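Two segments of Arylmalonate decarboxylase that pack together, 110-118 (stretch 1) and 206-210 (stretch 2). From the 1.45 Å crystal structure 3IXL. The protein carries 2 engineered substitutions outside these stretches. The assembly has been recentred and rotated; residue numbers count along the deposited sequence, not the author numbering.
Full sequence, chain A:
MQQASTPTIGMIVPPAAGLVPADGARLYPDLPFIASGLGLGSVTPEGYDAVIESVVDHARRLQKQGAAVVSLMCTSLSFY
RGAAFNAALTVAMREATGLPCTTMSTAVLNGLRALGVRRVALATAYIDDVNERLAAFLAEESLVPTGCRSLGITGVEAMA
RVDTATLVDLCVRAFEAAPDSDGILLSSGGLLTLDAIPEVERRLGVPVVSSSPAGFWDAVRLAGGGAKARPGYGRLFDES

Stretch 1, residues 110-118: NGLRALGVR
Stretch 2 206-210: VPVVS

No hydrogen bond joins these two stretches; 260 Å² of surface, summed over both sides, is buried mainly by apolar packing, and the closer of its two registered CA pairs is at a glycine. At Gly111 a modelled CB would point toward the strand and fall 3.2 Å from Val209 CG1, too close for two carbons. Glycine removes that clash and lets the backbones approach until Gly111 CA and Val209 CA are 6.2 Å apart. The other Val209 methyl, CG2, lies 3.7 Å from Gly111 C and 3.7 Å from Leu112 N, so a methyl packs directly against helix backbone.

Residues 110-114 are the last part of a helix that begins earlier in the chain, with phi between -57 and -67° and psi between -32 and -45°. Ala114 N bonds to Asn110 O (2.9 Å) and Leu115 N to Gly111 O (3.1 Å). Leu115 is the first residue to leave helical angles (-99/7), and Gly116 follows at 68/32, a positive phi that favours glycine. The turn is secured by Gly116 N to Arg113 O (3.0 Å) and Val117 N to Leu112 O (2.9 Å), after which Val117 is extended at -95/116.

Stretch 2 is extended throughout, from Val206 (-124/154) and Pro207 (-76/153, C-gamma endo) into the strand 208-210, with phi/psi of -118/131, -109/123 and -115/138. The register pairs Gly111 with Val209 and Leu115 with Pro207, the latter CA atoms 6.9 Å apart; numbering therefore rises in one stretch as it falls in the other. Alternation along the extended chain directs the CA-to-CB bonds of Pro207 and Val209 toward stretch 1 and that of Val208 away.

Leu115 (chi1 -69°, m; chi2 160°, t) bridges both inward residues; its CD1 is 3.8 Å from Pro207 CB and 3.6 Å from Val209 CG2. Leu112 starts sideways, but its m,t rotamer (-69°, 163°) brings its end nearer, placing CD2 3.8 Å from Val209 CG2. Val209, at chi1 174° (t), thus offers CG2 to both leucines. Beyond the turn, Val117 (chi1 178°, t) points toward stretch 2 and sets CG2 3.8 Å from Pro207 CG. Leu115 and Val117 both pack on the Pro207 ring, a compact apolar surface that asks for no polar partner.

Arg113 points away from the strand; its CB, the side-chain atom nearest stretch 2, is 8.6 Å from Val209 CG2. It is an exposed residue outside this contact, its NH2 hydrogen-bonded elsewhere in the structure.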

ATOM      1  N   ASN A 110       9.564   0.457   1.683  1.00  6.68           N
ATOM      2  CA  ASN A 110      10.119   1.299   2.732  1.00  6.53           C
ATOM      3  C   ASN A 110       9.722   0.801   4.118  1.00  6.52           C
ATOM      4  O   ASN A 110      10.542   0.788   5.034  1.00  6.88           O
ATOM      5  CB  ASN A 110       9.693   2.755   2.549  1.00  6.56           C
ATOM      6  CG  ASN A 110      10.429   3.435   1.405  1.00  8.35           C
ATOM      7  OD1 ASN A 110      11.471   2.959   0.931  1.00 11.19           O
ATOM      8  ND2 ASN A 110       9.870   4.535   0.931  1.00  7.32           N
ATOM      9  N   GLY A 111       8.472   0.377   4.274  1.00  6.49           N
ATOM     10  CA  GLY A 111       7.994  -0.110   5.565  1.00  6.17           C
ATOM     11  C   GLY A 111       8.681  -1.399   5.973  1.00  6.57           C
ATOM     12  O   GLY A 111       9.077  -1.553   7.122  1.00  6.83           O
ATOM     13  N   LEU A 112       8.807  -2.327   5.031  1.00  6.58           N
ATOM     14  CA  LEU A 112       9.492  -3.587   5.313  1.00  6.99           C
ATOM     15  C   LEU A 112      10.934  -3.351   5.741  1.00  7.72           C
ATOM     16  O   LEU A 112      11.400  -3.934   6.725  1.00  7.59           O
ATOM     17  CB  LEU A 112       9.428  -4.532   4.105  1.00  7.29           C
ATOM     18  CG  LEU A 112       8.023  -5.085   3.814  1.00  7.77           C
ATOM     19  CD1 LEU A 112       7.949  -5.667   2.406  1.00  9.01           C
ATOM     20  CD2 LEU A 112       7.611  -6.134   4.853  1.00  8.49           C
ATOM     21  N   ARG A 113      11.631  -2.477   5.027  1.00  8.07           N
ATOM     22  CA  ARG A 113      13.013  -2.144   5.392  1.00  9.00           C
ATOM     23  C   ARG A 113      13.107  -1.456   6.753  1.00  9.05           C
ATOM     24  O   ARG A 113      13.976  -1.786   7.562  1.00  8.98           O
ATOM     25  CB  ARG A 113      13.674  -1.320   4.299  1.00  9.76           C
ATOM     26  CG  ARG A 113      13.974  -2.173   3.067  1.00 12.76           C
ATOM     27  CD  ARG A 113      14.275  -1.329   1.855  1.00 16.49           C
ATOM     28  NE  ARG A 113      14.376  -2.142   0.646  1.00 19.50           N
ATOM     29  CZ  ARG A 113      14.246  -1.665  -0.589  1.00 21.14           C
ATOM     30  NH1 ARG A 113      13.995  -0.374  -0.782  1.00 22.28           N
ATOM     31  NH2 ARG A 113      14.353  -2.481  -1.633  1.00 22.35           N
ATOM     32  N   ALA A 114      12.191  -0.533   7.019  1.00  8.50           N
ATOM     33  CA  ALA A 114      12.143   0.155   8.312  1.00  9.12           C
ATOM     34  C   ALA A 114      12.012  -0.822   9.480  1.00  9.51           C
ATOM     35  O   ALA A 114      12.488  -0.551  10.589  1.00  9.93           O
ATOM     36  CB  ALA A 114      10.980   1.152   8.336  1.00  9.34           C
ATOM     37  N   LEU A 115      11.333  -1.940   9.240  1.00  9.25           N
ATOM     38  CA  LEU A 115      11.076  -2.930  10.283  1.00 10.10           C
ATOM     39  C   LEU A 115      12.056  -4.105  10.238  1.00 10.72           C
ATOM     40  O   LEU A 115      11.881  -5.081  10.974  1.00 12.40           O
ATOM     41  CB  LEU A 115       9.624  -3.419  10.216  1.00 10.07           C
ATOM     42  CG  LEU A 115       8.613  -2.343  10.610  1.00 10.04           C
ATOM     43  CD1 LEU A 115       7.235  -2.658  10.078  1.00 11.68           C
ATOM     44  CD2 LEU A 115       8.591  -2.176  12.138  1.00 11.97           C
ATOM     45  N   GLY A 116      13.075  -4.002   9.386  1.00 11.36           N
ATOM     46  CA  GLY A 116      14.118  -5.030   9.292  1.00 12.08           C
ATOM     47  C   GLY A 116      13.634  -6.356   8.735  1.00 12.70           C
ATOM     48  O   GLY A 116      14.145  -7.416   9.098  1.00 13.74           O
ATOM     49  N   VAL A 117      12.657  -6.299   7.838  1.00 12.16           N
ATOM     50  CA  VAL A 117      12.086  -7.501   7.256  1.00 12.19           C
ATOM     51  C   VAL A 117      12.764  -7.803   5.927  1.00 13.07           C
ATOM     52  O   VAL A 117      12.673  -7.020   4.989  1.00 14.01           O
ATOM     53  CB  VAL A 117      10.559  -7.352   7.066  1.00 11.68           C
ATOM     54  CG1 VAL A 117       9.972  -8.595   6.410  1.00 11.57           C
ATOM     55  CG2 VAL A 117       9.884  -7.091   8.395  1.00 11.12           C
ATOM     56  N   ARG A 118      13.465  -8.931   5.869  1.00 13.32           N
ATOM     57  CA  ARG A 118      14.070  -9.412   4.632  1.00 14.13           C
ATOM     58  C   ARG A 118      13.280 -10.604   4.096  1.00 13.30           C
ATOM     59  O   ARG A 118      12.942 -10.649   2.907  1.00 14.19           O
ATOM     60  CB  ARG A 118      15.538  -9.797   4.869  1.00 14.93           C
ATOM     61  CG  ARG A 118      16.202 -10.583   3.741  1.00 19.01           C
ATOM     62  CD  ARG A 118      16.560  -9.699   2.558  1.00 24.69           C
ATOM     63  NE  ARG A 118      17.674  -8.790   2.844  1.00 29.27           N
ATOM     64  CZ  ARG A 118      18.896  -8.895   2.320  1.00 31.44           C
ATOM     65  NH1 ARG A 118      19.185  -9.873   1.466  1.00 33.11           N
ATOM     66  NH2 ARG A 118      19.835  -8.015   2.647  1.00 32.33           N
ATOM     67  N   VAL A 206       6.016 -10.728  15.294  1.00 11.95           N
ATOM     68  CA  VAL A 206       6.706 -10.201  14.117  1.00 11.89           C
ATOM     69  C   VAL A 206       5.904  -9.019  13.575  1.00 11.17           C
ATOM     70  O   VAL A 206       4.697  -8.927  13.819  1.00 11.52           O
ATOM     71  CB  VAL A 206       6.914 -11.275  13.007  1.00 11.64           C
ATOM     72  CG1 VAL A 206       7.735 -12.469  13.534  1.00 12.04           C
ATOM     73  CG2 VAL A 206       5.579 -11.755  12.438  1.00 12.07           C
ATOM     74  N   PRO A 207       6.582  -8.087  12.882  1.00 11.09           N
ATOM     75  CA  PRO A 207       5.871  -6.927  12.347  1.00 10.79           C
ATOM     76  C   PRO A 207       5.047  -7.244  11.098  1.00 10.27           C
ATOM     77  O   PRO A 207       5.377  -8.169  10.347  1.00 10.34           O
ATOM     78  CB  PRO A 207       7.002  -5.948  12.010  1.00 11.32           C
ATOM     79  CG  PRO A 207       8.168  -6.816  11.721  1.00 11.77           C
ATOM     80  CD  PRO A 207       8.025  -8.039  12.590  1.00 10.97           C
ATOM     81  N   VAL A 208       3.990  -6.464  10.905  1.00  9.66           N
ATOM     82  CA  VAL A 208       3.153  -6.510   9.708  1.00  9.49           C
ATOM     83  C   VAL A 208       3.226  -5.173   8.985  1.00  8.36           C
ATOM     84  O   VAL A 208       3.054  -4.110   9.600  1.00  9.28           O
ATOM     85  CB  VAL A 208       1.668  -6.777  10.051  1.00 10.00           C
ATOM     86  CG1 VAL A 208       0.803  -6.776   8.789  1.00 11.40           C
ATOM     87  CG2 VAL A 208       1.529  -8.093  10.787  1.00 10.64           C
ATOM     88  N   VAL A 209       3.461  -5.232   7.682  1.00  6.94           N
ATOM     89  CA  VAL A 209       3.348  -4.050   6.829  1.00  6.80           C
ATOM     90  C   VAL A 209       2.116  -4.255   5.966  1.00  6.38           C
ATOM     91  O   VAL A 209       2.021  -5.255   5.257  1.00  6.60           O
ATOM     92  CB  VAL A 209       4.611  -3.827   5.968  1.00  6.48           C
ATOM     93  CG1 VAL A 209       4.408  -2.670   4.978  1.00  7.70           C
ATOM     94  CG2 VAL A 209       5.809  -3.517   6.860  1.00  7.28           C
ATOM     95  N   SER A 210       1.175  -3.320   6.045  1.00  5.85           N
ATOM     96  CA  SER A 210      -0.091  -3.427   5.331  1.00  6.01           C
ATOM     97  C   SER A 210      -0.159  -2.312   4.295  1.00  5.80           C
ATOM     98  O   SER A 210       0.198  -1.171   4.597  1.00  5.60           O
ATOM     99  CB  SER A 210      -1.253  -3.328   6.321  1.00  6.30           C
ATOM    100  OG  SER A 210      -2.492  -3.404   5.649  1.00  7.77           O
TER